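Local coordinates for virulence-associated protein I (Coxiella burnetii, PDB 3TRB) that probably binds DNA as a HigA-family antidote (antitoxin) protein of an addiction module, through a helix-turn-helix domain, at residues P11-E16 and N75-Y80; R52-D57 and E71-L76. All coordinates share one frame; numbering follows the deposited sequence. Where two conformers were deposited one is given.

Contact 1 of 2, residues P11-E16 and N75-Y80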
ATOM      1  N   PRO A  11     -21.907 -14.340   5.286  1.00 34.96           N
ATOM      2  CA  PRO A  11     -20.924 -14.588   4.228  1.00 32.92           C
ATOM      3  C   PRO A  11     -21.596 -15.160   2.985  1.00 34.42           C
ATOM      4  O   PRO A  11     -22.397 -16.088   3.094  1.00 34.41           O
ATOM      5  CB  PRO A  11     -20.000 -15.642   4.849  1.00 30.74           C
ATOM      6  CG  PRO A  11     -20.163 -15.472   6.320  1.00 32.54           C
ATOM      7  CD  PRO A  11     -21.595 -15.086   6.516  1.00 34.73           C
ATOM      8  N   ILE A  12     -21.279 -14.605   1.821  1.00 31.15           N
ATOM      9  CA  ILE A  12     -21.791 -15.126   0.561  1.00 30.83           C
ATOM     10  C   ILE A  12     -20.653 -15.772  -0.210  1.00 28.96           C
ATOM     11  O   ILE A  12     -19.792 -15.076  -0.746  1.00 27.10           O
ATOM     12  CB  ILE A  12     -22.391 -14.010  -0.312  1.00 32.62           C
ATOM     13  CG1 ILE A  12     -23.406 -13.185   0.485  1.00 38.69           C
ATOM     14  CG2 ILE A  12     -23.032 -14.598  -1.565  1.00 29.26           C
ATOM     15  CD1 ILE A  12     -24.689 -13.919   0.785  1.00 37.97           C
ATOM     16  N   HIS A  13     -20.637 -17.099  -0.260  1.00 26.67           N
ATOM     17  CA  HIS A  13     -19.610 -17.797  -1.024  1.00 24.96           C
ATOM     18  C   HIS A  13     -19.797 -17.505  -2.508  1.00 20.55           C
ATOM     19  O   HIS A  13     -20.924 -17.498  -3.004  1.00 24.47           O
ATOM     20  CB  HIS A  13     -19.649 -19.304  -0.761  1.00 24.47           C
ATOM     21  CG  HIS A  13     -18.450 -20.035  -1.282  1.00 25.39           C
ATOM     22  ND1 HIS A  13     -18.379 -20.533  -2.564  1.00 22.89           N
ATOM     23  CD2 HIS A  13     -17.267 -20.339  -0.694  1.00 25.67           C
ATOM     24  CE1 HIS A  13     -17.207 -21.117  -2.744  1.00 20.82           C
ATOM     25  NE2 HIS A  13     -16.514 -21.013  -1.624  1.00 25.24           N
ATOM     26  N   PRO A  14     -18.691 -17.248  -3.220  1.00 23.73           N
ATOM     27  CA  PRO A  14     -18.741 -16.938  -4.652  1.00 24.14           C
ATOM     28  C   PRO A  14     -19.552 -17.967  -5.438  1.00 23.39           C
ATOM     29  O   PRO A  14     -20.204 -17.613  -6.420  1.00 25.30           O
ATOM     30  CB  PRO A  14     -17.270 -16.992  -5.065  1.00 21.68           C
ATOM     31  CG  PRO A  14     -16.532 -16.616  -3.832  1.00 23.09           C
ATOM     32  CD  PRO A  14     -17.314 -17.218  -2.697  1.00 22.79           C
ATOM     33  N   GLY A  15     -19.512 -19.223  -5.004  1.00 21.90           N
ATOM     34  CA  GLY A  15     -20.256 -20.280  -5.663  1.00 22.45           C
ATOM     35  C   GLY A  15     -21.747 -20.005  -5.692  1.00 24.55           C
ATOM     36  O   GLY A  15     -22.446 -20.416  -6.617  1.00 24.74           O
ATOM     37  N   GLU A  16     -22.235 -19.311  -4.669  1.00 25.80           N
ATOM     38  CA  GLU A  16     -23.634 -18.906  -4.612  1.00 28.54           C
ATOM     39  C   GLU A  16     -23.959 -17.983  -5.776  1.00 26.37           C
ATOM     40  O   GLU A  16     -24.962 -18.160  -6.466  1.00 25.44           O
ATOM     41  CB  GLU A  16     -23.923 -18.177  -3.301  1.00 30.02           C
ATOM     42  CG  GLU A  16     -24.937 -18.861  -2.408  1.00 36.57           C
ATOM     43  CD  GLU A  16     -25.438 -17.945  -1.311  1.00 40.52           C
ATOM     44  OE1 GLU A  16     -25.991 -16.873  -1.640  1.00 36.26           O
ATOM     45  OE2 GLU A  16     -25.274 -18.289  -0.123  1.00 46.28           O
ATOM     46  N   ASN A  75     -12.502 -10.593  -5.620  1.00 17.66           N
ATOM     47  CA  ASN A  75     -13.084  -9.724  -4.601  1.00 17.71           C
ATOM     48  C   ASN A  75     -14.302 -10.355  -3.935  1.00 22.35           C
ATOM     49  O   ASN A  75     -14.585 -10.090  -2.765  1.00 23.38           O
ATOM     50  CB  ASN A  75     -13.439  -8.356  -5.185  1.00 22.49           C
ATOM     51  CG  ASN A  75     -12.275  -7.382  -5.133  1.00 26.92           C
ATOM     52  OD1 ASN A  75     -11.179  -7.728  -4.687  1.00 32.40           O
ATOM     53  ND2 ASN A  75     -12.506  -6.159  -5.590  1.00 21.98           N
ATOM     54  N   LEU A  76     -15.025 -11.186  -4.681  1.00 20.26           N
ATOM     55  CA  LEU A  76     -16.121 -11.954  -4.103  1.00 21.30           C
ATOM     56  C   LEU A  76     -15.569 -12.936  -3.079  1.00 18.02           C
ATOM     57  O   LEU A  76     -16.130 -13.100  -1.998  1.00 18.47           O
ATOM     58  CB  LEU A  76     -16.901 -12.698  -5.191  1.00 22.01           C
ATOM     59  CG  LEU A  76     -17.795 -11.848  -6.094  1.00 26.50           C
ATOM     60  CD1 LEU A  76     -18.549 -12.732  -7.073  1.00 31.14           C
ATOM     61  CD2 LEU A  76     -18.764 -11.023  -5.261  1.00 25.58           C
ATOM     62  N   GLN A  77     -14.459 -13.580  -3.421  1.00 19.70           N
ATOM     63  CA  GLN A  77     -13.819 -14.521  -2.512  1.00 23.04           C
ATOM     64  C   GLN A  77     -13.277 -13.797  -1.284  1.00 18.67           C
ATOM     65  O   GLN A  77     -13.400 -14.286  -0.161  1.00 22.31           O
ATOM     66  CB  GLN A  77     -12.694 -15.271  -3.223  1.00 20.18           C
ATOM     67  CG  GLN A  77     -12.108 -16.410  -2.413  1.00 22.45           C
ATOM     68  CD  GLN A  77     -13.102 -17.533  -2.192  1.00 23.17           C
ATOM     69  OE1 GLN A  77     -13.676 -18.065  -3.142  1.00 24.43           O
ATOM     70  NE2 GLN A  77     -13.315 -17.895  -0.934  1.00 24.01           N
ATOM     71  N   ASP A  78     -12.679 -12.630  -1.503  1.00 18.26           N
ATOM     72  CA  ASP A  78     -12.153 -11.824  -0.405  1.00 20.70           C
ATOM     73  C   ASP A  78     -13.252 -11.461   0.582  1.00 23.89           C
ATOM     74  O   ASP A  78     -13.088 -11.621   1.793  1.00 25.43           O
ATOM     75  CB  ASP A  78     -11.508 -10.543  -0.928  1.00 21.39           C
ATOM     76  CG  ASP A  78     -10.250 -10.804  -1.725  1.00 24.42           C
ATOM     77  OD1 ASP A  78      -9.677 -11.908  -1.606  1.00 23.54           O
ATOM     78  OD2 ASP A  78      -9.831  -9.894  -2.464  1.00 22.05           O
ATOM     79  N   ALA A  79     -14.367 -10.961   0.056  1.00 21.41           N
ATOM     80  CA  ALA A  79     -15.498 -10.564   0.885  1.00 22.53           C
ATOM     81  C   ALA A  79     -15.945 -11.726   1.759  1.00 21.40           C
ATOM     82  O   ALA A  79     -16.200 -11.559   2.952  1.00 21.15           O
ATOM     83  CB  ALA A  79     -16.647 -10.078   0.013  1.00 22.32           C
ATOM     84  N   TYR A  80     -16.030 -12.908   1.158  1.00 23.34           N
ATOM     85  CA  TYR A  80     -16.428 -14.108   1.880  1.00 23.48           C
ATOM     86  C   TYR A  80     -15.391 -14.496   2.928  1.00 23.50           C
ATOM     87  O   TYR A  80     -15.737 -14.805   4.069  1.00 22.40           O
ATOM     88  CB  TYR A  80     -16.654 -15.266   0.906  1.00 21.38           C
ATOM     89  CG  TYR A  80     -16.883 -16.601   1.576  1.00 23.06           C
ATOM     90  CD1 TYR A  80     -18.148 -16.978   2.010  1.00 23.13           C
ATOM     91  CD2 TYR A  80     -15.834 -17.490   1.769  1.00 25.27           C
ATOM     92  CE1 TYR A  80     -18.360 -18.200   2.620  1.00 27.24           C
ATOM     93  CE2 TYR A  80     -16.037 -18.715   2.377  1.00 26.73           C
ATOM     94  CZ  TYR A  80     -17.301 -19.064   2.801  1.00 30.18           C
ATOM     95  OH  TYR A  80     -17.500 -20.283   3.406  1.00 33.30           O
TER
HETATM   96  O   HOH W   1     -18.681 -12.742  -1.351  1.00 26.83           O
HETATM   97  O   HOH W   2     -13.931 -20.958  -0.167  1.00 24.63           O
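The ring of Y80 takes the imidazole of H13 on one face, in an edge-to-face (T-shaped) pair with centroids 4.9 Å apart and planes at 82°. H13 CD2 makes the touch, 3.7 Å from Y80 CE2, off-centre toward the phenol rim. H13 CB lies over the phenol as well, a CH-pi contact 4.2 Å from the ring centroid. At the rim of the phenol I12 N lies in plane, while P11 CB packs obliquely against Y80 CD1 at 3.6 Å. The imidazole carries P14 CD on one of its own faces, and G15 CA and a water lie at its edge. Two torsions bring the rings together: CG is anti to the backbone N in both H13 (chi1 -168°) and Y80. H13 is the N-cap residue of helix 14-24: ND1 accepts from G15 N at 3.0 Å, the donor tilted 30° out of the ring plane. This bond helps to fix the rotation of the ring.

One water donates to the backbone carbonyls I12 O and L76 O; a second connects the side chains of H13 and Q77, through NE2 of each. P14 presses its CG toward helix 70-96, 4.2 Å from L76 CB and 3.3 Å from Q77 OE1. Both ends of the Q77 amide have partners outside the two segments: NE2 bonds D81 OD1, and OE1 is engaged by I54.

In this all-helical fold the contact lays the N-terminal arm, as far as P14 at the start of helix 14-24, against helix 70-96. P11 continues onto K83, M84 and K87 of that helix, L76 reaches I17 of helix 14-24, and P14 also meets I54, in the loop ahead of helix 56-66.

Contact 2 of 2, residues R52-D57 and E71-L76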
ATOM      1  N   ARG A  52     -14.770 -25.188  -2.158  0.58 33.52           N
ATOM      2  CA  ARG A  52     -13.474 -24.725  -2.635  0.58 29.30           C
ATOM      3  C   ARG A  52     -13.525 -23.250  -3.006  0.58 27.30           C
ATOM      4  O   ARG A  52     -14.587 -22.708  -3.312  0.58 26.43           O
ATOM      5  CB  ARG A  52     -12.987 -25.568  -3.818  0.58 30.33           C
ATOM      6  CG  ARG A  52     -12.597 -26.998  -3.453  0.58 33.19           C
ATOM      7  CD  ARG A  52     -11.494 -27.040  -2.404  0.58 34.77           C
ATOM      8  NE  ARG A  52     -11.043 -28.404  -2.135  0.58 37.60           N
ATOM      9  CZ  ARG A  52     -11.562 -29.200  -1.204  0.58 43.13           C
ATOM     10  NH1 ARG A  52     -12.557 -28.776  -0.439  0.58 42.58           N
ATOM     11  NH2 ARG A  52     -11.084 -30.425  -1.036  0.58 46.54           N
ATOM     12  N   SER A  53     -12.365 -22.607  -2.969  1.00 23.56           N
ATOM     13  CA  SER A  53     -12.265 -21.176  -3.235  1.00 25.14           C
ATOM     14  C   SER A  53     -12.015 -20.885  -4.709  1.00 25.74           C
ATOM     15  O   SER A  53     -11.651 -21.775  -5.475  1.00 27.45           O
ATOM     16  CB  SER A  53     -11.143 -20.554  -2.397  1.00 30.38           C
ATOM     17  OG  SER A  53     -11.369 -20.745  -1.011  1.00 37.94           O
ATOM     18  N   ILE A  54     -12.219 -19.631  -5.101  1.00 21.69           N
ATOM     19  CA  ILE A  54     -11.863 -19.190  -6.444  1.00 23.40           C
ATOM     20  C   ILE A  54     -10.408 -18.746  -6.464  1.00 25.88           C
ATOM     21  O   ILE A  54     -10.049 -17.736  -5.854  1.00 26.03           O
ATOM     22  CB  ILE A  54     -12.746 -18.027  -6.923  1.00 25.39           C
ATOM     23  CG1 ILE A  54     -14.200 -18.482  -7.076  1.00 28.41           C
ATOM     24  CG2 ILE A  54     -12.229 -17.475  -8.243  1.00 23.53           C
ATOM     25  CD1 ILE A  54     -15.090 -17.454  -7.739  1.00 33.54           C
ATOM     26  N   THR A  55      -9.571 -19.507  -7.159  1.00 22.79           N
ATOM     27  CA  THR A  55      -8.167 -19.148  -7.302  1.00 23.02           C
ATOM     28  C   THR A  55      -8.005 -18.127  -8.421  1.00 22.49           C
ATOM     29  O   THR A  55      -8.953 -17.838  -9.149  1.00 20.76           O
ATOM     30  CB  THR A  55      -7.305 -20.382  -7.617  1.00 23.36           C
ATOM     31  OG1 THR A  55      -7.696 -20.928  -8.883  1.00 21.23           O
ATOM     32  CG2 THR A  55      -7.476 -21.438  -6.538  1.00 27.23           C
ATOM     33  N   ALA A  56      -6.800 -17.582  -8.552  1.00 19.65           N
ATOM     34  CA  ALA A  56      -6.518 -16.612  -9.604  1.00 19.90           C
ATOM     35  C   ALA A  56      -6.719 -17.224 -10.987  1.00 19.48           C
ATOM     36  O   ALA A  56      -7.204 -16.562 -11.904  1.00 20.72           O
ATOM     37  CB  ALA A  56      -5.106 -16.066  -9.462  1.00 19.50           C
ATOM     38  N   ASP A  57      -6.345 -18.492 -11.130  1.00 20.15           N
ATOM     39  CA  ASP A  57      -6.511 -19.194 -12.398  1.00 21.72           C
ATOM     40  C   ASP A  57      -7.984 -19.310 -12.775  1.00 21.30           C
ATOM     41  O   ASP A  57      -8.363 -19.074 -13.922  1.00 19.16           O
ATOM     42  CB  ASP A  57      -5.873 -20.581 -12.332  1.00 24.05           C
ATOM     43  CG  ASP A  57      -6.026 -21.351 -13.625  1.00 26.97           C
ATOM     44  OD1 ASP A  57      -5.157 -21.208 -14.510  1.00 30.57           O
ATOM     45  OD2 ASP A  57      -7.020 -22.093 -13.759  1.00 29.02           O
ATOM     46  N   GLU A  71     -10.656  -9.520 -11.248  1.00 22.36           N
ATOM     47  CA  GLU A  71     -10.741  -8.840  -9.961  1.00 25.13           C
ATOM     48  C   GLU A  71     -12.118  -9.008  -9.328  1.00 24.45           C
ATOM     49  O   GLU A  71     -12.238  -9.161  -8.113  1.00 24.04           O
ATOM     50  CB  GLU A  71     -10.411  -7.352 -10.109  1.00 25.05           C
ATOM     51  CG  GLU A  71      -8.941  -7.046 -10.370  1.00 26.46           C
ATOM     52  CD  GLU A  71      -8.554  -7.169 -11.832  1.00 28.53           C
ATOM     53  OE1 GLU A  71      -9.431  -7.489 -12.662  1.00 26.34           O
ATOM     54  OE2 GLU A  71      -7.369  -6.936 -12.149  1.00 28.79           O
ATOM     55  N   PHE A  72     -13.156  -8.974 -10.158  1.00 22.23           N
ATOM     56  CA  PHE A  72     -14.524  -9.139  -9.679  1.00 22.58           C
ATOM     57  C   PHE A  72     -14.693 -10.432  -8.891  1.00 22.70           C
ATOM     58  O   PHE A  72     -15.275 -10.434  -7.807  1.00 22.06           O
ATOM     59  CB  PHE A  72     -15.510  -9.112 -10.850  1.00 25.74           C
ATOM     60  CG  PHE A  72     -16.890  -9.588 -10.496  1.00 27.68           C
ATOM     61  CD1 PHE A  72     -17.822  -8.719  -9.953  1.00 31.66           C
ATOM     62  CD2 PHE A  72     -17.257 -10.905 -10.715  1.00 27.87           C
ATOM     63  CE1 PHE A  72     -19.093  -9.156  -9.632  1.00 35.35           C
ATOM     64  CE2 PHE A  72     -18.525 -11.348 -10.395  1.00 28.73           C
ATOM     65  CZ  PHE A  72     -19.444 -10.472  -9.853  1.00 30.22           C
ATOM     66  N   TRP A  73     -14.178 -11.529  -9.440  1.00 21.70           N
ATOM     67  CA  TRP A  73     -14.348 -12.843  -8.830  1.00 22.40           C
ATOM     68  C   TRP A  73     -13.490 -13.031  -7.582  1.00 21.33           C
ATOM     69  O   TRP A  73     -13.923 -13.654  -6.613  1.00 23.65           O
ATOM     70  CB  TRP A  73     -14.071 -13.952  -9.851  1.00 21.54           C
ATOM     71  CG  TRP A  73     -15.083 -13.982 -10.954  1.00 25.38           C
ATOM     72  CD1 TRP A  73     -14.925 -13.527 -12.228  1.00 29.45           C
ATOM     73  CD2 TRP A  73     -16.425 -14.479 -10.870  1.00 26.54           C
ATOM     74  NE1 TRP A  73     -16.083 -13.718 -12.947  1.00 28.09           N
ATOM     75  CE2 TRP A  73     -17.018 -14.300 -12.135  1.00 27.32           C
ATOM     76  CE3 TRP A  73     -17.181 -15.062  -9.847  1.00 27.67           C
ATOM     77  CZ2 TRP A  73     -18.328 -14.682 -12.406  1.00 27.80           C
ATOM     78  CZ3 TRP A  73     -18.483 -15.441 -10.118  1.00 26.36           C
ATOM     79  CH2 TRP A  73     -19.043 -15.250 -11.388  1.00 28.39           C
ATOM     80  N   LEU A  74     -12.279 -12.487  -7.604  1.00 18.02           N
ATOM     81  CA  LEU A  74     -11.395 -12.588  -6.449  1.00 20.19           C
ATOM     82  C   LEU A  74     -11.903 -11.734  -5.294  1.00 19.30           C
ATOM     83  O   LEU A  74     -11.757 -12.104  -4.130  1.00 23.44           O
ATOM     84  CB  LEU A  74      -9.963 -12.197  -6.820  1.00 20.34           C
ATOM     85  CG  LEU A  74      -9.237 -13.152  -7.768  1.00 19.19           C
ATOM     86  CD1 LEU A  74      -7.796 -12.711  -7.978  1.00 19.75           C
ATOM     87  CD2 LEU A  74      -9.288 -14.571  -7.228  1.00 19.14           C
ATOM     88  N   ASN A  75     -12.502 -10.593  -5.620  1.00 17.66           N
ATOM     89  CA  ASN A  75     -13.084  -9.724  -4.601  1.00 17.71           C
ATOM     90  C   ASN A  75     -14.302 -10.355  -3.935  1.00 22.35           C
ATOM     91  O   ASN A  75     -14.585 -10.090  -2.765  1.00 23.38           O
ATOM     92  CB  ASN A  75     -13.439  -8.356  -5.185  1.00 22.49           C
ATOM     93  CG  ASN A  75     -12.275  -7.382  -5.133  1.00 26.92           C
ATOM     94  OD1 ASN A  75     -11.179  -7.728  -4.687  1.00 32.40           O
ATOM     95  ND2 ASN A  75     -12.506  -6.159  -5.590  1.00 21.98           N
ATOM     96  N   LEU A  76     -15.025 -11.186  -4.681  1.00 20.26           N
ATOM     97  CA  LEU A  76     -16.121 -11.954  -4.103  1.00 21.30           C
ATOM     98  C   LEU A  76     -15.569 -12.936  -3.079  1.00 18.02           C
ATOM     99  O   LEU A  76     -16.130 -13.100  -1.998  1.00 18.47           O
ATOM    100  CB  LEU A  76     -16.901 -12.698  -5.191  1.00 22.01           C
ATOM    101  CG  LEU A  76     -17.795 -11.848  -6.094  1.00 26.50           C
ATOM    102  CD1 LEU A  76     -18.549 -12.732  -7.073  1.00 31.14           C
ATOM    103  CD2 LEU A  76     -18.764 -11.023  -5.261  1.00 25.58           C
TER
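I54, L74 and W73 carry this contact, which sets the loop before helix 56-66 against helix 70-96 in a helix-turn-helix domain of the HTH_3 (XRE) family. I54 points its side chain at the helix. With CG1 anti to the carbonyl carbon (chi1 -65°) and the chain extended beyond it, CD1 reaches W73 CE3 at 3.8 Å, approaching the six-membered ring of the indole obliquely. The other branch, CG2, lies 4.3 Å from L74 CD2.

W73 starts toward the loop, but its indole then leads away from it. F72 CE2 covers one indole face near the centre, 3.6 Å above the plane. L62 of helix 56-66 and L18 of helix 14-24 also pack on W73, so the indole is buried between helices; its NE1 makes a weak hydrogen bond to T68.

L74 leaves its helix to one side, but its end comes nearer the loop. A59 of helix 56-66 touches it too, as does I82 of the second subunit, which places L74 both in the chain's own core and at the subunit interface. T55 is the N-cap residue of helix 56-66, and a single methyl, L74 CD2, sits against the backbone leading into that helix, 3.5 Å from I54 O and 3.8 Å from T55 O.

Contacts 1 and 2 have centres about 8 Å apart, and each centre lies about 5 Å from the centre of the chain in space. Along the sequence 11-16 comes first, then 52-57, and both end on helix 70-96, where the paired segments share N75 and L76. The long helix thus receives the N-terminal arm on 75-80 and the loop before helix 56-66 on 71-76. The two contacts join directly: Q77 OE1 probably accepts a hydrogen bond from I54 N at 2.9 Å, and P14 CB packs on I54 CD1 at 3.5 Å. Together they hold the N-terminal arm and the loop before helix 56-66 against one helix, which also meets the second subunit.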